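PDB 3US6: histidine-containing Phosphotransfer Protein type 1, MtHPt1 from Medicago truncatula, which probably relays phosphoryl groups from cytokinin sensor histidine kinases to response regulators through an active-site histidine of its helix-bundle phosphotransfer domain. Local coordinates for residues V64-V78 with F100-R113. Numbering follows the deposited sequence.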
loop_
_atom_site.group_PDB
_atom_site.type_symbol
_atom_site.label_atom_id
_atom_site.label_comp_id
_atom_site.label_asym_id
_atom_site.label_seq_id
_atom_site.Cartn_x
_atom_site.Cartn_y
_atom_site.Cartn_z
ATOM N N VAL A 64 6.681 19.365 -2.788
ATOM C CA VAL A 64 7.703 19.161 -3.826
ATOM C C VAL A 64 7.511 20.096 -4.989
ATOM O O VAL A 64 8.468 20.363 -5.720
ATOM C CB VAL A 64 7.819 17.696 -4.306
ATOM C CG1 VAL A 64 8.160 16.802 -3.195
ATOM C CG2 VAL A 64 6.615 17.251 -5.039
ATOM N N ASP A 65 6.327 20.648 -5.139
ATOM C CA ASP A 65 6.013 21.426 -6.332
ATOM C C ASP A 65 6.167 22.903 -6.056
ATOM O O ASP A 65 5.476 23.714 -6.582
ATOM C CB ASP A 65 4.621 21.112 -6.860
ATOM C CG ASP A 65 4.565 19.769 -7.579
ATOM O OD1 ASP A 65 5.602 19.287 -8.043
ATOM O OD2 ASP A 65 3.481 19.198 -7.632
ATOM N N GLN A 66 7.019 23.213 -5.115
ATOM C CA GLN A 66 7.481 24.557 -4.845
ATOM C C GLN A 66 8.859 24.851 -5.489
ATOM O O GLN A 66 9.574 23.921 -5.674
ATOM C CB GLN A 66 7.521 24.777 -3.325
ATOM C CG GLN A 66 6.230 24.434 -2.545
ATOM C CD GLN A 66 4.943 25.179 -2.972
ATOM O OE1 GLN A 66 4.880 26.396 -2.840
ATOM N NE2 GLN A 66 3.896 24.436 -3.413
ATOM N N GLN A 67 9.220 26.086 -5.796
ATOM C CA GLN A 67 10.484 26.441 -6.479
ATOM C C GLN A 67 11.646 25.905 -5.685
ATOM O O GLN A 67 12.637 25.364 -6.234
ATOM C CB GLN A 67 10.591 27.972 -6.602
ATOM C CG GLN A 67 11.598 28.558 -7.571
ATOM C CD GLN A 67 11.587 30.113 -7.497
ATOM O OE1 GLN A 67 11.678 30.684 -6.394
ATOM N NE2 GLN A 67 11.439 30.791 -8.663
ATOM N N SER A 68 11.581 26.062 -4.358
ATOM C CA SER A 68 12.593 25.547 -3.451
ATOM C C SER A 68 11.942 24.525 -2.557
ATOM O O SER A 68 10.978 24.822 -1.871
ATOM C CB SER A 68 13.182 26.670 -2.606
ATOM O OG SER A 68 14.127 26.159 -1.678
ATOM N N ILE A 69 12.433 23.316 -2.579
ATOM C CA ILE A 69 11.869 22.247 -1.752
ATOM C C ILE A 69 12.531 22.225 -0.378
ATOM O O ILE A 69 13.777 22.287 -0.277
ATOM C CB ILE A 69 12.063 20.885 -2.378
ATOM C CG1 ILE A 69 11.346 20.832 -3.703
ATOM C CG2 ILE A 69 11.507 19.837 -1.426
ATOM C CD1 ILE A 69 11.464 19.467 -4.444
ATOM N N ASP A 70 11.739 22.116 0.690
ATOM C CA ASP A 70 12.258 21.875 2.028
ATOM C C ASP A 70 12.550 20.380 2.126
ATOM O O ASP A 70 11.663 19.571 2.467
ATOM C CB ASP A 70 11.210 22.224 3.067
ATOM C CG ASP A 70 11.729 22.122 4.486
ATOM O OD1 ASP A 70 12.678 21.337 4.784
ATOM O OD2 ASP A 70 11.160 22.873 5.307
ATOM N N PHE A 71 13.773 19.980 1.763
ATOM C CA PHE A 71 14.116 18.561 1.648
ATOM C C PHE A 71 14.057 17.819 2.976
ATOM O O PHE A 71 13.803 16.625 3.010
ATOM C CB PHE A 71 15.528 18.377 1.014
ATOM C CG PHE A 71 15.606 18.806 -0.413
ATOM C CD1 PHE A 71 15.021 18.073 -1.397
ATOM C CD2 PHE A 71 16.257 19.990 -0.753
ATOM C CE1 PHE A 71 15.067 18.446 -2.692
ATOM C CE2 PHE A 71 16.291 20.400 -2.090
ATOM C CZ PHE A 71 15.691 19.646 -3.036
ATOM N N LYS A 72 14.378 18.513 4.056
ATOM C CA LYS A 72 14.331 17.939 5.384
ATOM C C LYS A 72 12.907 17.508 5.748
ATOM O O LYS A 72 12.687 16.377 6.156
ATOM C CB LYS A 72 14.938 18.970 6.392
ATOM C CG LYS A 72 15.150 18.480 7.847
ATOM C CD LYS A 72 16.120 19.431 8.617
ATOM C CE LYS A 72 16.452 18.992 10.049
ATOM N NZ LYS A 72 17.223 17.710 10.117
ATOM N N LYS A 73 11.952 18.391 5.508
ATOM C CA LYS A 73 10.565 18.119 5.860
ATOM C C LYS A 73 9.982 17.021 4.951
ATOM O O LYS A 73 9.303 16.094 5.413
ATOM C CB LYS A 73 9.747 19.410 5.797
ATOM C CG LYS A 73 8.305 19.262 6.232
ATOM C CD LYS A 73 7.611 20.612 6.435
ATOM C CE LYS A 73 6.784 21.010 5.209
ATOM N NZ LYS A 73 5.876 19.918 4.666
ATOM N N VAL A 74 10.291 17.130 3.660
ATOM C CA VAL A 74 9.852 16.134 2.695
ATOM C C VAL A 74 10.417 14.783 3.051
ATOM O O VAL A 74 9.697 13.772 3.024
ATOM C CB VAL A 74 10.215 16.553 1.250
ATOM C CG1 VAL A 74 10.100 15.341 0.330
ATOM C CG2 VAL A 74 9.335 17.711 0.866
ATOM N N ASP A 75 11.682 14.732 3.400
ATOM C CA ASP A 75 12.273 13.450 3.711
ATOM C C ASP A 75 11.614 12.839 4.936
ATOM O O ASP A 75 11.361 11.627 4.978
ATOM C CB ASP A 75 13.752 13.586 4.013
ATOM C CG ASP A 75 14.371 12.253 4.301
ATOM O OD1 ASP A 75 14.399 11.406 3.381
ATOM O OD2 ASP A 75 14.744 12.049 5.454
ATOM N N ALA A 76 11.248 13.644 5.908
ATOM C CA ALA A 76 10.627 13.083 7.101
ATOM C C ALA A 76 9.229 12.508 6.762
ATOM O O ALA A 76 8.854 11.467 7.262
ATOM C CB ALA A 76 10.522 14.165 8.177
ATOM N N HIS A 77 8.477 13.189 5.908
ATOM C CA HIS A 77 7.142 12.688 5.548
ATOM C C HIS A 77 7.259 11.414 4.699
ATOM O O HIS A 77 6.507 10.468 4.919
ATOM C CB HIS A 77 6.337 13.738 4.828
ATOM C CG HIS A 77 5.978 14.903 5.691
ATOM N ND1 HIS A 77 5.388 16.047 5.196
ATOM C CD2 HIS A 77 6.168 15.121 7.012
ATOM C CE1 HIS A 77 5.210 16.910 6.178
ATOM N NE2 HIS A 77 5.675 16.374 7.292
ATOM N N VAL A 78 8.225 11.358 3.782
ATOM C CA VAL A 78 8.436 10.149 2.993
ATOM C C VAL A 78 8.845 8.999 3.860
ATOM O O VAL A 78 8.428 7.815 3.660
ATOM C CB VAL A 78 9.468 10.398 1.884
ATOM C CG1 VAL A 78 9.817 9.089 1.134
ATOM C CG2 VAL A 78 8.943 11.425 0.983
ATOM N N PHE A 100 12.779 7.662 -3.396
ATOM C CA PHE A 100 12.439 9.037 -3.053
ATOM C C PHE A 100 13.487 9.634 -2.119
ATOM O O PHE A 100 14.125 10.633 -2.447
ATOM C CB PHE A 100 11.061 9.094 -2.392
ATOM C CG PHE A 100 10.368 10.417 -2.549
ATOM C CD1 PHE A 100 11.100 11.584 -2.696
ATOM C CD2 PHE A 100 8.985 10.495 -2.548
ATOM C CE1 PHE A 100 10.466 12.803 -2.841
ATOM C CE2 PHE A 100 8.345 11.712 -2.691
ATOM C CZ PHE A 100 9.087 12.867 -2.838
ATOM N N ARG A 101 13.716 8.965 -0.993
ATOM C CA ARG A 101 14.653 9.439 0.003
ATOM C C ARG A 101 16.068 9.596 -0.543
ATOM O O ARG A 101 16.766 10.541 -0.172
ATOM C CB ARG A 101 14.736 8.499 1.209
ATOM C CG ARG A 101 13.432 8.408 1.947
ATOM C CD ARG A 101 13.671 7.766 3.311
ATOM N NE ARG A 101 14.287 8.709 4.259
ATOM C CZ ARG A 101 14.924 8.350 5.366
ATOM N NH1 ARG A 101 15.092 7.069 5.648
ATOM N NH2 ARG A 101 15.394 9.273 6.177
ATOM N N ASN A 102 16.479 8.743 -1.478
ATOM C CA ASN A 102 17.810 8.978 -2.074
ATOM C C ASN A 102 17.846 10.318 -2.830
ATOM O O ASN A 102 18.830 11.039 -2.757
ATOM C CB ASN A 102 18.197 7.801 -2.961
ATOM C CG ASN A 102 18.440 6.521 -2.136
ATOM O OD1 ASN A 102 18.889 6.596 -0.984
ATOM N ND2 ASN A 102 18.129 5.365 -2.712
ATOM N N PHE A 103 16.795 10.653 -3.573
ATOM C CA PHE A 103 16.786 11.879 -4.324
ATOM C C PHE A 103 16.616 13.090 -3.451
ATOM O O PHE A 103 17.125 14.164 -3.748
ATOM C CB PHE A 103 15.753 11.817 -5.445
ATOM C CG PHE A 103 16.076 10.801 -6.465
ATOM C CD1 PHE A 103 17.227 10.875 -7.195
ATOM C CD2 PHE A 103 15.192 9.788 -6.708
ATOM C CE1 PHE A 103 17.513 9.935 -8.134
ATOM C CE2 PHE A 103 15.460 8.862 -7.650
ATOM C CZ PHE A 103 16.612 8.934 -8.360
ATOM N N CYS A 104 15.967 12.907 -2.320
ATOM C CA CYS A 104 15.907 13.946 -1.329
ATOM C C CYS A 104 17.279 14.237 -0.740
ATOM O O CYS A 104 17.611 15.390 -0.510
ATOM C CB CYS A 104 14.913 13.505 -0.268
ATOM S SG CYS A 104 14.149 14.830 0.503
ATOM N N GLU A 105 18.063 13.178 -0.485
ATOM C CA GLU A 105 19.387 13.386 0.059
ATOM C C GLU A 105 20.299 14.116 -0.963
ATOM O O GLU A 105 21.155 14.926 -0.585
ATOM C CB GLU A 105 19.988 12.079 0.480
ATOM C CG GLU A 105 19.406 11.661 1.823
ATOM C CD GLU A 105 20.099 10.475 2.418
ATOM O OE1 GLU A 105 21.328 10.325 2.190
ATOM O OE2 GLU A 105 19.395 9.699 3.109
ATOM N N GLU A 106 20.098 13.822 -2.245
ATOM C CA GLU A 106 20.880 14.443 -3.311
ATOM C C GLU A 106 20.377 15.853 -3.603
ATOM O O GLU A 106 21.055 16.646 -4.256
ATOM C CB GLU A 106 20.816 13.593 -4.582
ATOM C CG GLU A 106 21.554 12.269 -4.480
ATOM C CD GLU A 106 23.005 12.439 -4.079
ATOM O OE1 GLU A 106 23.766 13.064 -4.847
ATOM O OE2 GLU A 106 23.385 11.948 -2.994
ATOM N N GLN A 107 19.181 16.155 -3.109
ATOM C CA GLN A 107 18.579 17.479 -3.255
ATOM C C GLN A 107 18.289 17.846 -4.722
ATOM O O GLN A 107 18.502 18.959 -5.168
ATOM C CB GLN A 107 19.360 18.528 -2.488
ATOM C CG GLN A 107 19.415 18.130 -1.035
ATOM C CD GLN A 107 20.075 19.203 -0.185
ATOM O OE1 GLN A 107 20.425 20.246 -0.673
ATOM N NE2 GLN A 107 20.221 18.935 1.097
ATOM N N ASN A 108 17.741 16.871 -5.425
ATOM C CA ASN A 108 17.473 16.932 -6.838
ATOM C C ASN A 108 15.986 17.213 -7.000
ATOM O O ASN A 108 15.191 16.329 -6.842
ATOM C CB ASN A 108 17.857 15.578 -7.453
ATOM C CG ASN A 108 17.671 15.507 -8.944
ATOM O OD1 ASN A 108 16.853 16.167 -9.517
ATOM N ND2 ASN A 108 18.429 14.638 -9.560
ATOM N N ILE A 109 15.637 18.457 -7.273
ATOM C CA ILE A 109 14.206 18.823 -7.336
ATOM C C ILE A 109 13.443 17.997 -8.330
ATOM O O ILE A 109 12.399 17.418 -8.025
ATOM C CB ILE A 109 14.064 20.348 -7.643
ATOM C CG1 ILE A 109 14.506 21.129 -6.401
ATOM C CG2 ILE A 109 12.696 20.676 -8.152
ATOM C CD1 ILE A 109 14.166 22.558 -6.368
ATOM N N ASP A 110 13.932 17.933 -9.579
ATOM C CA ASP A 110 13.189 17.225 -10.577
ATOM C C ASP A 110 13.064 15.754 -10.246
ATOM O O ASP A 110 12.008 15.180 -10.477
ATOM C CB ASP A 110 13.857 17.370 -11.956
ATOM C CG ASP A 110 13.675 18.751 -12.576
ATOM O OD1 ASP A 110 12.864 19.555 -12.078
ATOM O OD2 ASP A 110 14.395 19.048 -13.561
ATOM N N ALA A 111 14.122 15.126 -9.755
ATOM C CA ALA A 111 13.996 13.725 -9.431
ATOM C C ALA A 111 13.031 13.501 -8.253
ATOM O O ALA A 111 12.295 12.531 -8.206
ATOM C CB ALA A 111 15.359 13.146 -9.031
ATOM N N CYS A 112 13.032 14.397 -7.282
ATOM C CA CYS A 112 12.004 14.324 -6.241
ATOM C C CYS A 112 10.595 14.415 -6.793
ATOM O O CYS A 112 9.720 13.662 -6.351
ATOM C CB CYS A 112 12.179 15.398 -5.192
ATOM S SG CYS A 112 13.576 15.059 -4.077
ATOM N N ARG A 113 10.376 15.315 -7.764
ATOM C CA ARG A 113 9.049 15.450 -8.321
ATOM C C ARG A 113 8.609 14.168 -9.061
ATOM O O ARG A 113 7.498 13.676 -8.901
ATOM C CB ARG A 113 8.987 16.661 -9.230
ATOM C CG ARG A 113 9.020 17.917 -8.399
ATOM C CD ARG A 113 9.105 19.147 -9.286
ATOM N NE ARG A 113 9.201 20.353 -8.486
ATOM C CZ ARG A 113 9.525 21.547 -8.955
ATOM N NH1 ARG A 113 9.712 21.749 -10.249
ATOM N NH2 ARG A 113 9.641 22.571 -8.156
#
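Phe71 lies against the turn at Gln107 at one end of the HPt helical bundle, where the loop after helix 41-64 meets the link between helices 91-106 and 109-142. Gln107 has positive phi and closes a Schellman motif; its CA sits over one face of the Phe71 ring, 3.7 Å from the centroid, in a CH-pi contact, while Ile69 CB backs the opposite face. A flat ring suits this slot, since its in-plane edge also receives the sulfur of Cys112, 5.2 Å from the centroid, and that of Cys104 in one of two conformers.

At the loop, Arg113, extended from CG to NE, carries its guanidinium to two backbone carbonyls, having N-H groups for both: NE gives Val64 O a nearly straight bond of 2.9 Å (171°), and NH2 a weak one to Gln66 O. Both oxygens lie at the guanidinium edge, and Ile109 CG2 covers one face. The carboxylate of Asp65 adds only a long salt bridge, with OD1 well out of the guanidinium plane.

Deeper along the bundle, helix segments 71-78 and 100-106 run antiparallel. Beta-branched Val78 presents methyl CG2 to a face of Phe100, in one of that ring's two conformers. Short Asp75 meets long, bendable Arg101, whose turn at chi3 (76°) brings the guanidinium side-on to the carboxylate. Their planes are 24° apart. Arg101 NE bonds Asp75 OD1 at 2.8 Å. A leucine replacing Arg101 would probably leave that carboxylate without its charged mate and free to turn. Arg101 NH2 takes the syn lone pair of Asp75 OD2 at 2.9 Å.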